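Oxalate biosynthetic component 1 (Burkholderia thailandensis, PDB 5IKY) takes part in quorum-sensing-dependent oxalate production as a bifunctional enzyme, a serine hydrolase with an additional lyase activity. Local coordinates at residues N91-S96 and W100-T105; S125-R130 and V165-A170; E870-I875 and A941-V946. All coordinates share one frame; numbering follows the deposited sequence.

Contact 1. Residues N91-S96 and W100-T105; sequences NGWTPS and WHRTQT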
ATOM      1  N   ASN A  91     -22.384   0.366 -48.201  1.00118.93           N
ATOM      2  CA  ASN A  91     -21.940   0.519 -46.820  1.00100.82           C
ATOM      3  C   ASN A  91     -22.347   1.869 -46.231  1.00 94.38           C
ATOM      4  O   ASN A  91     -21.848   2.270 -45.179  1.00 87.25           O
ATOM      5  CB  ASN A  91     -20.423   0.343 -46.719  1.00109.63           C
ATOM      6  CG  ASN A  91     -20.003  -1.112 -46.685  1.00124.83           C
ATOM      7  OD1 ASN A  91     -20.792  -1.988 -46.329  1.00153.88           O
ATOM      8  ND2 ASN A  91     -18.743  -1.376 -47.029  1.00 96.56           N
ATOM      9  N   GLY A  92     -23.237   2.574 -46.923  1.00 86.86           N
ATOM     10  CA  GLY A  92     -23.873   3.757 -46.372  1.00 75.23           C
ATOM     11  C   GLY A  92     -23.195   5.095 -46.606  1.00 78.75           C
ATOM     12  O   GLY A  92     -23.380   6.030 -45.827  1.00 78.45           O
ATOM     13  N   TRP A  93     -22.421   5.200 -47.680  1.00 75.31           N
ATOM     14  CA  TRP A  93     -21.780   6.466 -48.023  1.00 81.00           C
ATOM     15  C   TRP A  93     -22.469   7.132 -49.212  1.00 86.47           C
ATOM     16  O   TRP A  93     -22.813   6.468 -50.189  1.00 98.95           O
ATOM     17  CB  TRP A  93     -20.297   6.254 -48.331  1.00 84.27           C
ATOM     18  CG  TRP A  93     -19.496   5.766 -47.163  1.00 80.95           C
ATOM     19  CD1 TRP A  93     -19.487   4.503 -46.647  1.00 74.33           C
ATOM     20  CD2 TRP A  93     -18.573   6.527 -46.376  1.00 80.70           C
ATOM     21  NE1 TRP A  93     -18.621   4.433 -45.582  1.00 82.36           N
ATOM     22  CE2 TRP A  93     -18.046   5.662 -45.396  1.00 83.88           C
ATOM     23  CE3 TRP A  93     -18.141   7.857 -46.402  1.00 77.05           C
ATOM     24  CZ2 TRP A  93     -17.115   6.083 -44.450  1.00 82.48           C
ATOM     25  CZ3 TRP A  93     -17.216   8.273 -45.464  1.00 71.42           C
ATOM     26  CH2 TRP A  93     -16.714   7.390 -44.501  1.00 80.05           C
ATOM     27  N   THR A  94     -22.671   8.442 -49.126  1.00 73.69           N
ATOM     28  CA  THR A  94     -23.217   9.199 -50.247  1.00 87.22           C
ATOM     29  C   THR A  94     -22.187  10.185 -50.775  1.00 82.13           C
ATOM     30  O   THR A  94     -21.500  10.849 -49.997  1.00 85.09           O
ATOM     31  CB  THR A  94     -24.496   9.964 -49.864  1.00 91.01           C
ATOM     32  OG1 THR A  94     -24.212  10.864 -48.787  1.00101.39           O
ATOM     33  CG2 THR A  94     -25.591   8.999 -49.447  1.00 95.10           C
ATOM     34  N   PRO A  95     -22.073  10.281 -52.108  1.00 88.80           N
ATOM     35  CA  PRO A  95     -21.103  11.176 -52.740  1.00 83.40           C
ATOM     36  C   PRO A  95     -21.616  12.606 -52.855  1.00 84.86           C
ATOM     37  O   PRO A  95     -22.820  12.850 -52.816  1.00 80.19           O
ATOM     38  CB  PRO A  95     -20.919  10.556 -54.123  1.00 81.34           C
ATOM     39  CG  PRO A  95     -22.245   9.955 -54.420  1.00 78.82           C
ATOM     40  CD  PRO A  95     -22.808   9.478 -53.101  1.00 80.96           C
ATOM     41  N   SER A  96     -20.688  13.541 -52.994  1.00 90.35           N
ATOM     42  CA  SER A  96     -21.020  14.941 -53.195  1.00 78.84           C
ATOM     43  C   SER A  96     -19.855  15.591 -53.928  1.00 96.05           C
ATOM     44  O   SER A  96     -19.097  16.378 -53.357  1.00 81.56           O
ATOM     45  CB  SER A  96     -21.298  15.637 -51.861  1.00 78.19           C
ATOM     46  OG  SER A  96     -21.579  17.012 -52.045  1.00 91.96           O
ATOM     47  N   TRP A 100     -16.921  12.102 -50.211  1.00 84.07           N
ATOM     48  CA  TRP A 100     -17.865  11.129 -49.677  1.00 79.91           C
ATOM     49  C   TRP A 100     -18.038  11.339 -48.177  1.00 85.10           C
ATOM     50  O   TRP A 100     -17.094  11.721 -47.486  1.00 90.47           O
ATOM     51  CB  TRP A 100     -17.390   9.698 -49.948  1.00 73.16           C
ATOM     52  CG  TRP A 100     -17.461   9.276 -51.383  1.00 86.79           C
ATOM     53  CD1 TRP A 100     -16.592   9.610 -52.379  1.00 91.75           C
ATOM     54  CD2 TRP A 100     -18.448   8.426 -51.980  1.00 89.70           C
ATOM     55  NE1 TRP A 100     -16.980   9.027 -53.561  1.00 94.21           N
ATOM     56  CE2 TRP A 100     -18.117   8.294 -53.342  1.00 93.38           C
ATOM     57  CE3 TRP A 100     -19.583   7.768 -51.495  1.00 91.14           C
ATOM     58  CZ2 TRP A 100     -18.878   7.531 -54.224  1.00 97.09           C
ATOM     59  CZ3 TRP A 100     -20.337   7.011 -52.372  1.00 92.65           C
ATOM     60  CH2 TRP A 100     -19.982   6.900 -53.722  1.00 93.23           C
ATOM     61  N   HIS A 101     -19.241  11.086 -47.676  1.00 78.27           N
ATOM     62  CA  HIS A 101     -19.492  11.145 -46.239  1.00 73.26           C
ATOM     63  C   HIS A 101     -20.635  10.212 -45.860  1.00 73.66           C
ATOM     64  O   HIS A 101     -21.503   9.918 -46.680  1.00 71.93           O
ATOM     65  CB  HIS A 101     -19.797  12.579 -45.798  1.00 72.61           C
ATOM     66  CG  HIS A 101     -21.003  13.172 -46.454  1.00 86.44           C
ATOM     67  ND1 HIS A 101     -22.248  13.165 -45.863  1.00102.43           N
ATOM     68  CD2 HIS A 101     -21.155  13.794 -47.647  1.00 90.64           C
ATOM     69  CE1 HIS A 101     -23.117  13.754 -46.666  1.00100.40           C
ATOM     70  NE2 HIS A 101     -22.479  14.145 -47.755  1.00 96.35           N
ATOM     71  N   ARG A 102     -20.628   9.740 -44.617  1.00 73.43           N
ATOM     72  CA  ARG A 102     -21.640   8.790 -44.168  1.00 73.27           C
ATOM     73  C   ARG A 102     -22.923   9.470 -43.716  1.00 86.37           C
ATOM     74  O   ARG A 102     -22.922  10.279 -42.789  1.00 97.61           O
ATOM     75  CB  ARG A 102     -21.102   7.919 -43.035  1.00 76.99           C
ATOM     76  CG  ARG A 102     -20.750   6.513 -43.476  1.00 78.31           C
ATOM     77  CD  ARG A 102     -20.835   5.535 -42.324  1.00 80.87           C
ATOM     78  NE  ARG A 102     -20.463   4.185 -42.729  1.00 92.20           N
ATOM     79  CZ  ARG A 102     -20.434   3.142 -41.906  1.00102.44           C
ATOM     80  NH1 ARG A 102     -20.753   3.299 -40.629  1.00104.56           N
ATOM     81  NH2 ARG A 102     -20.082   1.946 -42.357  1.00107.61           N
ATOM     82  N   THR A 103     -24.018   9.122 -44.381  1.00110.28           N
ATOM     83  CA  THR A 103     -25.335   9.633 -44.031  1.00109.57           C
ATOM     84  C   THR A 103     -26.107   8.572 -43.256  1.00103.59           C
ATOM     85  O   THR A 103     -27.002   8.885 -42.469  1.00 98.86           O
ATOM     86  CB  THR A 103     -26.120  10.047 -45.277  1.00109.62           C
ATOM     87  OG1 THR A 103     -26.062   8.990 -46.242  1.00118.36           O
ATOM     88  CG2 THR A 103     -25.516  11.303 -45.881  1.00 90.90           C
ATOM     89  N   GLN A 104     -25.755   7.314 -43.497  1.00 99.08           N
ATOM     90  CA  GLN A 104     -26.230   6.205 -42.680  1.00108.27           C
ATOM     91  C   GLN A 104     -25.582   6.289 -41.306  1.00114.40           C
ATOM     92  O   GLN A 104     -24.379   6.522 -41.200  1.00142.54           O
ATOM     93  CB  GLN A 104     -25.901   4.867 -43.343  1.00121.61           C
ATOM     94  CG  GLN A 104     -25.937   3.674 -42.400  1.00121.03           C
ATOM     95  CD  GLN A 104     -24.819   2.688 -42.671  1.00124.43           C
ATOM     96  OE1 GLN A 104     -23.849   3.008 -43.358  1.00139.65           O
ATOM     97  NE2 GLN A 104     -24.946   1.483 -42.132  1.00116.18           N
ATOM     98  N   THR A 105     -26.368   6.105 -40.250  1.00115.35           N
ATOM     99  CA  THR A 105     -25.823   6.177 -38.901  1.00131.29           C
ATOM    100  C   THR A 105     -26.489   5.161 -37.973  1.00120.37           C
ATOM    101  O   THR A 105     -27.698   4.935 -38.044  1.00124.15           O
ATOM    102  CB  THR A 105     -25.971   7.598 -38.311  1.00138.02           C
ATOM    103  OG1 THR A 105     -25.332   8.543 -39.179  1.00155.34           O
ATOM    104  CG2 THR A 105     -25.326   7.686 -36.934  1.00112.49           C
TER
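Arg102 lays its CG over one face of the Trp93 indole, 3.5 Å from the centroid of the five-membered ring, a CH-pi contact close to the ring normal. The chain then runs on extended, so that the guanidinium passes beyond the ring, its plane turned 58° from the indole. Two residues along, the partners swap sides: Pro95 CB sits 3.6 Å from the centroid of the Trp100 six-membered ring, nearly straight above it. At the edge of that ring, Trp93 O meets Trp100 CZ3 at 3.3 Å. Thr94 and His101 look to the opposite face of the sheet, where Thr94 OG1, set between its backbone N and carbonyl carbon (chi1 59°), lies over the imidazole, 3.7 Å from His101 CE1, and Thr94 meets Thr103 tip to tip.

Between these layers, Thr94 and His101 form an antiparallel hydrogen-bonded pair, Thr94 N to His101 O at 3.1 Å and His101 N to Thr94 O at 3.2 Å. The bond from Thr103 N to Gly92 O is weak. Gly92, with positive phi, is the C-prime residue of the Schellman motif that ends helix 82-90 and leads into the hairpin. Leu88 of that helix packs on both tryptophans, and His85 meets the Trp100 ring. Arg102 NH1 makes a salt bridge to Glu63. The arginine thus works in two ways: its aliphatic part covers an indole, while its charge is answered beyond the hairpin.

Contact 2. Residues S125-R130 and V165-A170; sequences SVDLVR and VERMRA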
ATOM      1  N   SER A 125     -23.216 -24.199 -26.758  1.00 87.89           N
ATOM      2  CA  SER A 125     -21.777 -24.428 -26.689  1.00 89.14           C
ATOM      3  C   SER A 125     -21.104 -23.502 -25.683  1.00101.07           C
ATOM      4  O   SER A 125     -21.159 -22.281 -25.817  1.00121.87           O
ATOM      5  CB  SER A 125     -21.144 -24.245 -28.069  1.00 84.53           C
ATOM      6  OG  SER A 125     -19.735 -24.377 -28.010  1.00 90.14           O
ATOM      7  N   VAL A 126     -20.464 -24.089 -24.676  1.00 97.01           N
ATOM      8  CA  VAL A 126     -19.763 -23.308 -23.664  1.00 84.30           C
ATOM      9  C   VAL A 126     -18.449 -22.763 -24.228  1.00 81.20           C
ATOM     10  O   VAL A 126     -17.942 -21.740 -23.768  1.00 84.60           O
ATOM     11  CB  VAL A 126     -19.487 -24.145 -22.390  1.00 80.26           C
ATOM     12  CG1 VAL A 126     -18.480 -25.250 -22.672  1.00 91.67           C
ATOM     13  CG2 VAL A 126     -19.005 -23.254 -21.250  1.00 74.13           C
ATOM     14  N   ASP A 127     -17.912 -23.438 -25.240  1.00 72.71           N
ATOM     15  CA  ASP A 127     -16.669 -23.002 -25.862  1.00 77.75           C
ATOM     16  C   ASP A 127     -16.901 -21.745 -26.691  1.00 89.33           C
ATOM     17  O   ASP A 127     -16.051 -20.855 -26.737  1.00101.13           O
ATOM     18  CB  ASP A 127     -16.078 -24.112 -26.734  1.00 96.01           C
ATOM     19  CG  ASP A 127     -14.758 -23.712 -27.369  1.00130.37           C
ATOM     20  OD1 ASP A 127     -13.773 -23.514 -26.624  1.00129.24           O
ATOM     21  OD2 ASP A 127     -14.704 -23.600 -28.613  1.00144.08           O
ATOM     22  N   LEU A 128     -18.059 -21.678 -27.340  1.00 92.03           N
ATOM     23  CA  LEU A 128     -18.432 -20.511 -28.130  1.00 78.81           C
ATOM     24  C   LEU A 128     -18.606 -19.284 -27.241  1.00 77.58           C
ATOM     25  O   LEU A 128     -18.178 -18.186 -27.594  1.00 85.71           O
ATOM     26  CB  LEU A 128     -19.718 -20.780 -28.915  1.00 73.81           C
ATOM     27  CG  LEU A 128     -20.267 -19.598 -29.718  1.00 71.51           C
ATOM     28  CD1 LEU A 128     -19.337 -19.260 -30.874  1.00 61.57           C
ATOM     29  CD2 LEU A 128     -21.674 -19.888 -30.221  1.00 63.83           C
ATOM     30  N   VAL A 129     -19.235 -19.481 -26.085  1.00 77.65           N
ATOM     31  CA  VAL A 129     -19.468 -18.398 -25.137  1.00 75.98           C
ATOM     32  C   VAL A 129     -18.156 -17.768 -24.679  1.00 79.15           C
ATOM     33  O   VAL A 129     -18.030 -16.543 -24.632  1.00 69.90           O
ATOM     34  CB  VAL A 129     -20.253 -18.885 -23.902  1.00 71.55           C
ATOM     35  CG1 VAL A 129     -20.447 -17.750 -22.909  1.00 77.87           C
ATOM     36  CG2 VAL A 129     -21.599 -19.456 -24.320  1.00 79.00           C
ATOM     37  N   ARG A 130     -17.181 -18.613 -24.352  1.00 70.00           N
ATOM     38  CA  ARG A 130     -15.871 -18.146 -23.908  1.00 63.44           C
ATOM     39  C   ARG A 130     -15.201 -17.258 -24.946  1.00 78.11           C
ATOM     40  O   ARG A 130     -14.724 -16.169 -24.627  1.00 92.34           O
ATOM     41  CB  ARG A 130     -14.954 -19.326 -23.591  1.00 65.87           C
ATOM     42  CG  ARG A 130     -15.405 -20.183 -22.433  1.00 71.01           C
ATOM     43  CD  ARG A 130     -14.262 -21.050 -21.950  1.00 65.39           C
ATOM     44  NE  ARG A 130     -14.623 -21.826 -20.770  1.00 77.60           N
ATOM     45  CZ  ARG A 130     -14.835 -23.136 -20.778  1.00 77.49           C
ATOM     46  NH1 ARG A 130     -14.719 -23.818 -21.911  1.00 76.10           N
ATOM     47  NH2 ARG A 130     -15.160 -23.763 -19.656  1.00 65.62           N
ATOM     48  N   VAL A 165     -20.309 -15.402 -36.402  1.00 64.96           N
ATOM     49  CA  VAL A 165     -21.709 -15.231 -36.774  1.00 77.07           C
ATOM     50  C   VAL A 165     -22.373 -16.557 -37.137  1.00 82.68           C
ATOM     51  O   VAL A 165     -23.501 -16.828 -36.719  1.00 88.05           O
ATOM     52  CB  VAL A 165     -21.850 -14.250 -37.954  1.00 76.35           C
ATOM     53  CG1 VAL A 165     -23.314 -14.012 -38.273  1.00 66.96           C
ATOM     54  CG2 VAL A 165     -21.149 -12.936 -37.631  1.00 64.05           C
ATOM     55  N   GLU A 166     -21.671 -17.378 -37.914  1.00 85.89           N
ATOM     56  CA  GLU A 166     -22.180 -18.688 -38.314  1.00 90.19           C
ATOM     57  C   GLU A 166     -22.470 -19.564 -37.104  1.00 90.82           C
ATOM     58  O   GLU A 166     -23.580 -20.070 -36.939  1.00108.19           O
ATOM     59  CB  GLU A 166     -21.184 -19.402 -39.226  1.00 99.93           C
ATOM     60  CG  GLU A 166     -20.834 -18.659 -40.499  1.00115.23           C
ATOM     61  CD  GLU A 166     -19.556 -19.177 -41.126  1.00137.66           C
ATOM     62  OE1 GLU A 166     -19.023 -20.195 -40.632  1.00134.50           O
ATOM     63  OE2 GLU A 166     -19.082 -18.569 -42.108  1.00155.15           O
ATOM     64  N   ARG A 167     -21.455 -19.739 -36.264  1.00 87.81           N
ATOM     65  CA  ARG A 167     -21.566 -20.579 -35.080  1.00 86.64           C
ATOM     66  C   ARG A 167     -22.641 -20.058 -34.135  1.00 82.35           C
ATOM     67  O   ARG A 167     -23.341 -20.838 -33.492  1.00 92.28           O
ATOM     68  CB  ARG A 167     -20.216 -20.667 -34.369  1.00 83.80           C
ATOM     69  CG  ARG A 167     -19.144 -21.363 -35.197  1.00 79.28           C
ATOM     70  CD  ARG A 167     -17.754 -21.117 -34.641  1.00 89.80           C
ATOM     71  NE  ARG A 167     -17.622 -21.565 -33.258  1.00104.27           N
ATOM     72  CZ  ARG A 167     -16.623 -21.215 -32.456  1.00112.52           C
ATOM     73  NH1 ARG A 167     -15.667 -20.408 -32.899  1.00107.86           N
ATOM     74  NH2 ARG A 167     -16.578 -21.668 -31.211  1.00108.55           N
ATOM     75  N   MET A 168     -22.777 -18.737 -34.063  1.00 82.75           N
ATOM     76  CA  MET A 168     -23.837 -18.126 -33.271  1.00 84.53           C
ATOM     77  C   MET A 168     -25.203 -18.473 -33.854  1.00 95.55           C
ATOM     78  O   MET A 168     -26.116 -18.860 -33.127  1.00 97.57           O
ATOM     79  CB  MET A 168     -23.663 -16.609 -33.201  1.00 90.14           C
ATOM     80  CG  MET A 168     -23.134 -16.106 -31.867  1.00 99.51           C
ATOM     81  SD  MET A 168     -23.027 -14.308 -31.790  1.00101.67           S
ATOM     82  CE  MET A 168     -21.785 -13.984 -33.039  1.00 66.82           C
ATOM     83  N   ARG A 169     -25.332 -18.336 -35.171  1.00 87.27           N
ATOM     84  CA  ARG A 169     -26.585 -18.638 -35.857  1.00 93.11           C
ATOM     85  C   ARG A 169     -26.919 -20.124 -35.782  1.00102.19           C
ATOM     86  O   ARG A 169     -28.083 -20.502 -35.648  1.00 94.15           O
ATOM     87  CB  ARG A 169     -26.516 -18.196 -37.319  1.00 84.69           C
ATOM     88  CG  ARG A 169     -27.880 -18.030 -37.972  1.00 87.16           C
ATOM     89  CD  ARG A 169     -27.767 -17.921 -39.484  1.00 91.88           C
ATOM     90  NE  ARG A 169     -26.789 -16.918 -39.895  1.00 97.06           N
ATOM     91  CZ  ARG A 169     -27.065 -15.628 -40.060  1.00 94.55           C
ATOM     92  NH1 ARG A 169     -26.109 -14.790 -40.439  1.00 93.55           N
ATOM     93  NH2 ARG A 169     -28.294 -15.176 -39.846  1.00 87.27           N
ATOM     94  N   ALA A 170     -25.890 -20.962 -35.875  1.00 98.53           N
ATOM     95  CA  ALA A 170     -26.071 -22.408 -35.829  1.00 80.43           C
ATOM     96  C   ALA A 170     -26.456 -22.873 -34.429  1.00 92.00           C
ATOM     97  O   ALA A 170     -27.415 -23.629 -34.261  1.00109.54           O
ATOM     98  CB  ALA A 170     -24.806 -23.113 -36.293  1.00 79.36           C
TER
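Asp127 and Leu128 meet Arg167 between two helices whose short axes approach to 11.0 Å, with N-to-C directions at 138° to each other. Just ahead of them, Ser125 is the N-cap of helix 126-138: its OG accepts from Leu128 N at 3.2 Å, and its backbone N donates to Asp171 OD2 near the end of helix 162-172, which links the two helices directly.

Asp127 comes next. With CG anti to the backbone N (chi1 -178°), its carboxylate leans toward the other helix, and OD2 reaches Arg167 NH2 at 3.7 Å, a long salt bridge. The firmer polar bond of that arginine goes from NH1 to Gln131, one turn further along the same helix as Asp127.

Leu128 carries the largest share. Its CD1 lies over one face of the Arg167 guanidinium, offset toward the rim and 3.7 Å from CZ, the two side chains lying alongside one another and running in opposite senses. Its other branch turns to the neighbouring helix itself, CD2 standing 3.8 Å from Arg167 O and, more loosely, 4.4 Å from Met168 CG. Met168 also packs on Leu179 of helix 176-181, while Leu128 touches Leu123.

This is sparse helix-to-helix packing within the Oxalate Biosynthetic Component A N-terminal region: one leucine against the guanidinium face of an arginine bent at chi3, beside a serine-capped helix start.

Contact 3. Residues E870-I875 and A941-V946; sequences EESQLI and AQQLDV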
ATOM      1  N   GLU A 870       5.242  10.362  37.534  1.00 87.18           N
ATOM      2  CA  GLU A 870       4.860  11.341  38.545  1.00 90.07           C
ATOM      3  C   GLU A 870       3.609  12.096  38.109  1.00 89.00           C
ATOM      4  O   GLU A 870       2.801  12.510  38.941  1.00106.22           O
ATOM      5  CB  GLU A 870       6.007  12.319  38.811  1.00 79.15           C
ATOM      6  N   GLU A 871       3.457  12.269  36.799  1.00 96.51           N
ATOM      7  CA  GLU A 871       2.294  12.952  36.242  1.00103.88           C
ATOM      8  C   GLU A 871       1.032  12.117  36.428  1.00109.35           C
ATOM      9  O   GLU A 871      -0.063  12.656  36.594  1.00109.14           O
ATOM     10  CB  GLU A 871       2.504  13.261  34.756  1.00104.26           C
ATOM     11  CG  GLU A 871       3.604  14.275  34.467  1.00114.87           C
ATOM     12  CD  GLU A 871       4.997  13.695  34.620  1.00122.85           C
ATOM     13  OE1 GLU A 871       5.313  12.708  33.921  1.00117.55           O
ATOM     14  OE2 GLU A 871       5.774  14.221  35.444  1.00128.99           O
ATOM     15  N   SER A 872       1.193  10.797  36.399  1.00 93.55           N
ATOM     16  CA  SER A 872       0.077   9.884  36.609  1.00 83.21           C
ATOM     17  C   SER A 872      -0.379   9.909  38.062  1.00102.45           C
ATOM     18  O   SER A 872      -1.574   9.822  38.350  1.00 94.01           O
ATOM     19  CB  SER A 872       0.463   8.460  36.207  1.00 84.18           C
ATOM     20  OG  SER A 872       0.861   8.405  34.849  1.00110.71           O
ATOM     21  N   GLN A 873       0.583  10.034  38.972  1.00102.93           N
ATOM     22  CA  GLN A 873       0.307  10.027  40.403  1.00 88.41           C
ATOM     23  C   GLN A 873      -0.607  11.183  40.798  1.00 95.22           C
ATOM     24  O   GLN A 873      -1.595  10.988  41.505  1.00 95.36           O
ATOM     25  CB  GLN A 873       1.614  10.092  41.196  1.00 90.84           C
ATOM     26  CG  GLN A 873       1.467   9.770  42.675  1.00109.49           C
ATOM     27  CD  GLN A 873       2.806   9.580  43.367  1.00110.32           C
ATOM     28  OE1 GLN A 873       3.793  10.231  43.023  1.00100.21           O
ATOM     29  NE2 GLN A 873       2.845   8.683  44.346  1.00110.30           N
ATOM     30  N   LEU A 874      -0.275  12.380  40.328  1.00 93.98           N
ATOM     31  CA  LEU A 874      -1.046  13.580  40.636  1.00 97.22           C
ATOM     32  C   LEU A 874      -2.499  13.464  40.187  1.00103.26           C
ATOM     33  O   LEU A 874      -3.406  13.966  40.851  1.00111.41           O
ATOM     34  CB  LEU A 874      -0.396  14.802  39.987  1.00 95.58           C
ATOM     35  CG  LEU A 874       1.010  15.136  40.484  1.00 99.01           C
ATOM     36  CD1 LEU A 874       1.680  16.142  39.561  1.00 97.25           C
ATOM     37  CD2 LEU A 874       0.948  15.668  41.912  1.00 80.18           C
ATOM     38  N   ILE A 875      -2.714  12.798  39.058  1.00 94.28           N
ATOM     39  CA  ILE A 875      -4.060  12.589  38.543  1.00 97.44           C
ATOM     40  C   ILE A 875      -4.753  11.454  39.293  1.00 95.82           C
ATOM     41  O   ILE A 875      -5.930  11.555  39.636  1.00 95.21           O
ATOM     42  CB  ILE A 875      -4.043  12.276  37.031  1.00 93.99           C
ATOM     43  CG1 ILE A 875      -3.343  13.400  36.265  1.00 91.00           C
ATOM     44  CG2 ILE A 875      -5.457  12.077  36.508  1.00 81.82           C
ATOM     45  CD1 ILE A 875      -3.295  13.184  34.769  1.00 83.30           C
ATOM     46  N   ALA A 941      -4.077   6.256  31.644  1.00 84.49           N
ATOM     47  CA  ALA A 941      -5.169   5.510  32.261  1.00 81.46           C
ATOM     48  C   ALA A 941      -4.684   4.222  32.918  1.00 81.33           C
ATOM     49  O   ALA A 941      -5.014   3.943  34.069  1.00 89.90           O
ATOM     50  CB  ALA A 941      -6.234   5.200  31.229  1.00 66.28           C
ATOM     51  N   GLN A 942      -3.903   3.438  32.182  1.00 88.22           N
ATOM     52  CA  GLN A 942      -3.398   2.170  32.696  1.00 80.89           C
ATOM     53  C   GLN A 942      -2.417   2.380  33.844  1.00 77.44           C
ATOM     54  O   GLN A 942      -2.219   1.490  34.671  1.00 77.96           O
ATOM     55  CB  GLN A 942      -2.737   1.363  31.579  1.00 78.57           C
ATOM     56  CG  GLN A 942      -3.697   0.456  30.828  1.00 75.79           C
ATOM     57  CD  GLN A 942      -3.085  -0.126  29.573  1.00 75.90           C
ATOM     58  OE1 GLN A 942      -3.222  -1.319  29.296  1.00 87.20           O
ATOM     59  NE2 GLN A 942      -2.410   0.717  28.800  1.00 72.56           N
ATOM     60  N   GLN A 943      -1.805   3.559  33.896  1.00 76.77           N
ATOM     61  CA  GLN A 943      -0.922   3.897  35.004  1.00 76.96           C
ATOM     62  C   GLN A 943      -1.735   4.222  36.255  1.00 78.77           C
ATOM     63  O   GLN A 943      -1.236   4.101  37.373  1.00 76.98           O
ATOM     64  CB  GLN A 943      -0.010   5.068  34.633  1.00 68.65           C
ATOM     65  CG  GLN A 943       1.144   4.672  33.725  1.00 75.17           C
ATOM     66  CD  GLN A 943       1.903   5.867  33.185  1.00 80.62           C
ATOM     67  OE1 GLN A 943       2.781   6.413  33.852  1.00 76.53           O
ATOM     68  NE2 GLN A 943       1.573   6.275  31.964  1.00 86.98           N
ATOM     69  N   LEU A 944      -2.986   4.632  36.064  1.00 74.10           N
ATOM     70  CA  LEU A 944      -3.887   4.857  37.191  1.00 87.69           C
ATOM     71  C   LEU A 944      -4.319   3.520  37.781  1.00 89.92           C
ATOM     72  O   LEU A 944      -4.471   3.383  38.995  1.00 90.64           O
ATOM     73  CB  LEU A 944      -5.118   5.664  36.773  1.00 86.17           C
ATOM     74  CG  LEU A 944      -4.925   7.024  36.099  1.00 88.81           C
ATOM     75  CD1 LEU A 944      -6.240   7.794  36.072  1.00 74.54           C
ATOM     76  CD2 LEU A 944      -3.835   7.834  36.781  1.00 90.46           C
ATOM     77  N   ASP A 945      -4.519   2.540  36.905  1.00 86.72           N
ATOM     78  CA  ASP A 945      -4.911   1.197  37.316  1.00 88.78           C
ATOM     79  C   ASP A 945      -3.804   0.541  38.133  1.00 95.95           C
ATOM     80  O   ASP A 945      -4.070  -0.135  39.128  1.00102.19           O
ATOM     81  CB  ASP A 945      -5.244   0.342  36.092  1.00 89.46           C
ATOM     82  CG  ASP A 945      -6.332   0.956  35.230  1.00111.83           C
ATOM     83  OD1 ASP A 945      -6.796   2.069  35.557  1.00130.94           O
ATOM     84  OD2 ASP A 945      -6.713   0.333  34.216  1.00110.19           O
ATOM     85  N   VAL A 946      -2.564   0.747  37.699  1.00 97.67           N
ATOM     86  CA  VAL A 946      -1.395   0.206  38.382  1.00 99.81           C
ATOM     87  C   VAL A 946      -1.294   0.728  39.813  1.00100.67           C
ATOM     88  O   VAL A 946      -1.098  -0.042  40.754  1.00 97.35           O
ATOM     89  CB  VAL A 946      -0.094   0.547  37.622  1.00 88.20           C
ATOM     90  CG1 VAL A 946       1.126   0.264  38.485  1.00 92.43           C
ATOM     91  CG2 VAL A 946      -0.023  -0.230  36.316  1.00 74.14           C
TER
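Ser872 and Gln943 face each other where helices 870-879 and 937-955 come nearest, their short axes 9.2 Å apart and inclined at 71°. Here the packing is close. Ser872 CB rests 3.8 Å from Gln943 CB, and the serine hydroxyl OG lies 2.9 Å from Gln943 OE1. With CG anti to the carbonyl carbon (chi1 -77°) and the chain extended beyond it, the glutamine reaches along the serine and brings its amide to the start of the other helix. Several partners fix that amide: OE1 accepts from Ser869 N, while NE2 donates to Asn855 and to Ala939 O, one turn back in its own helix. Ser872 OG is hydrogen-bonded to Ser869 OG. The Gln943 amide and the Ser872 hydroxyl therefore have partners despite burial, and the amide's three bonds should limit its rotation. Leu944 adds to the tight part with one methyl, CD2 meeting Ser872 O at 3.4 Å.

A turn later the contact thins out. Ile875 CG2 and the other Leu944 methyl, CD1, barely touch at 4.4 Å, and Ile875 gains further packing from Thr940. The CB atoms of Gln873 and Leu874 point away from 941-946 and both residues are partly exposed, though Gln873 still touches Gln947 further along the longer helix and Leu874 packs on Pro746. Glu870 is modelled only as far as CB.

Helix 849-860 closes the neighbourhood, supplying Asn855 to the glutamine and Leu859 beside it, while Met852 lies against Glu871, itself salt-bridged to Arg841. The longer helix follows strand 929-935 and, with helix 959-966, precedes the parallel neighbour strand 969-976, a beta-alpha-beta crossover of the alpha/beta hydrolase sheet; its Gln942 and Asp945 bond to the backbone at His981, Asp979 and Thr987.

In the fold
The three contacts follow one another along the chain without interlocking. Contacts 1 and 2 both belong to the Oxalate Biosynthetic Component A N-terminal region, yet their centres are 33 Å apart and their nearest atoms about 14 Å: one is a hairpin at the periphery, the other a pair of helices. From contact 2, Arg130 NE bonds to Gly489 O, twelve residues after Glu477 in sequence; Glu477 and His227 bind the magnesium ion. Contact 3 lies on the opposite side of the chain's centre, in the C-terminal hydrolase region, 87 Å from contact 1 and 76 Å from contact 2 between centres.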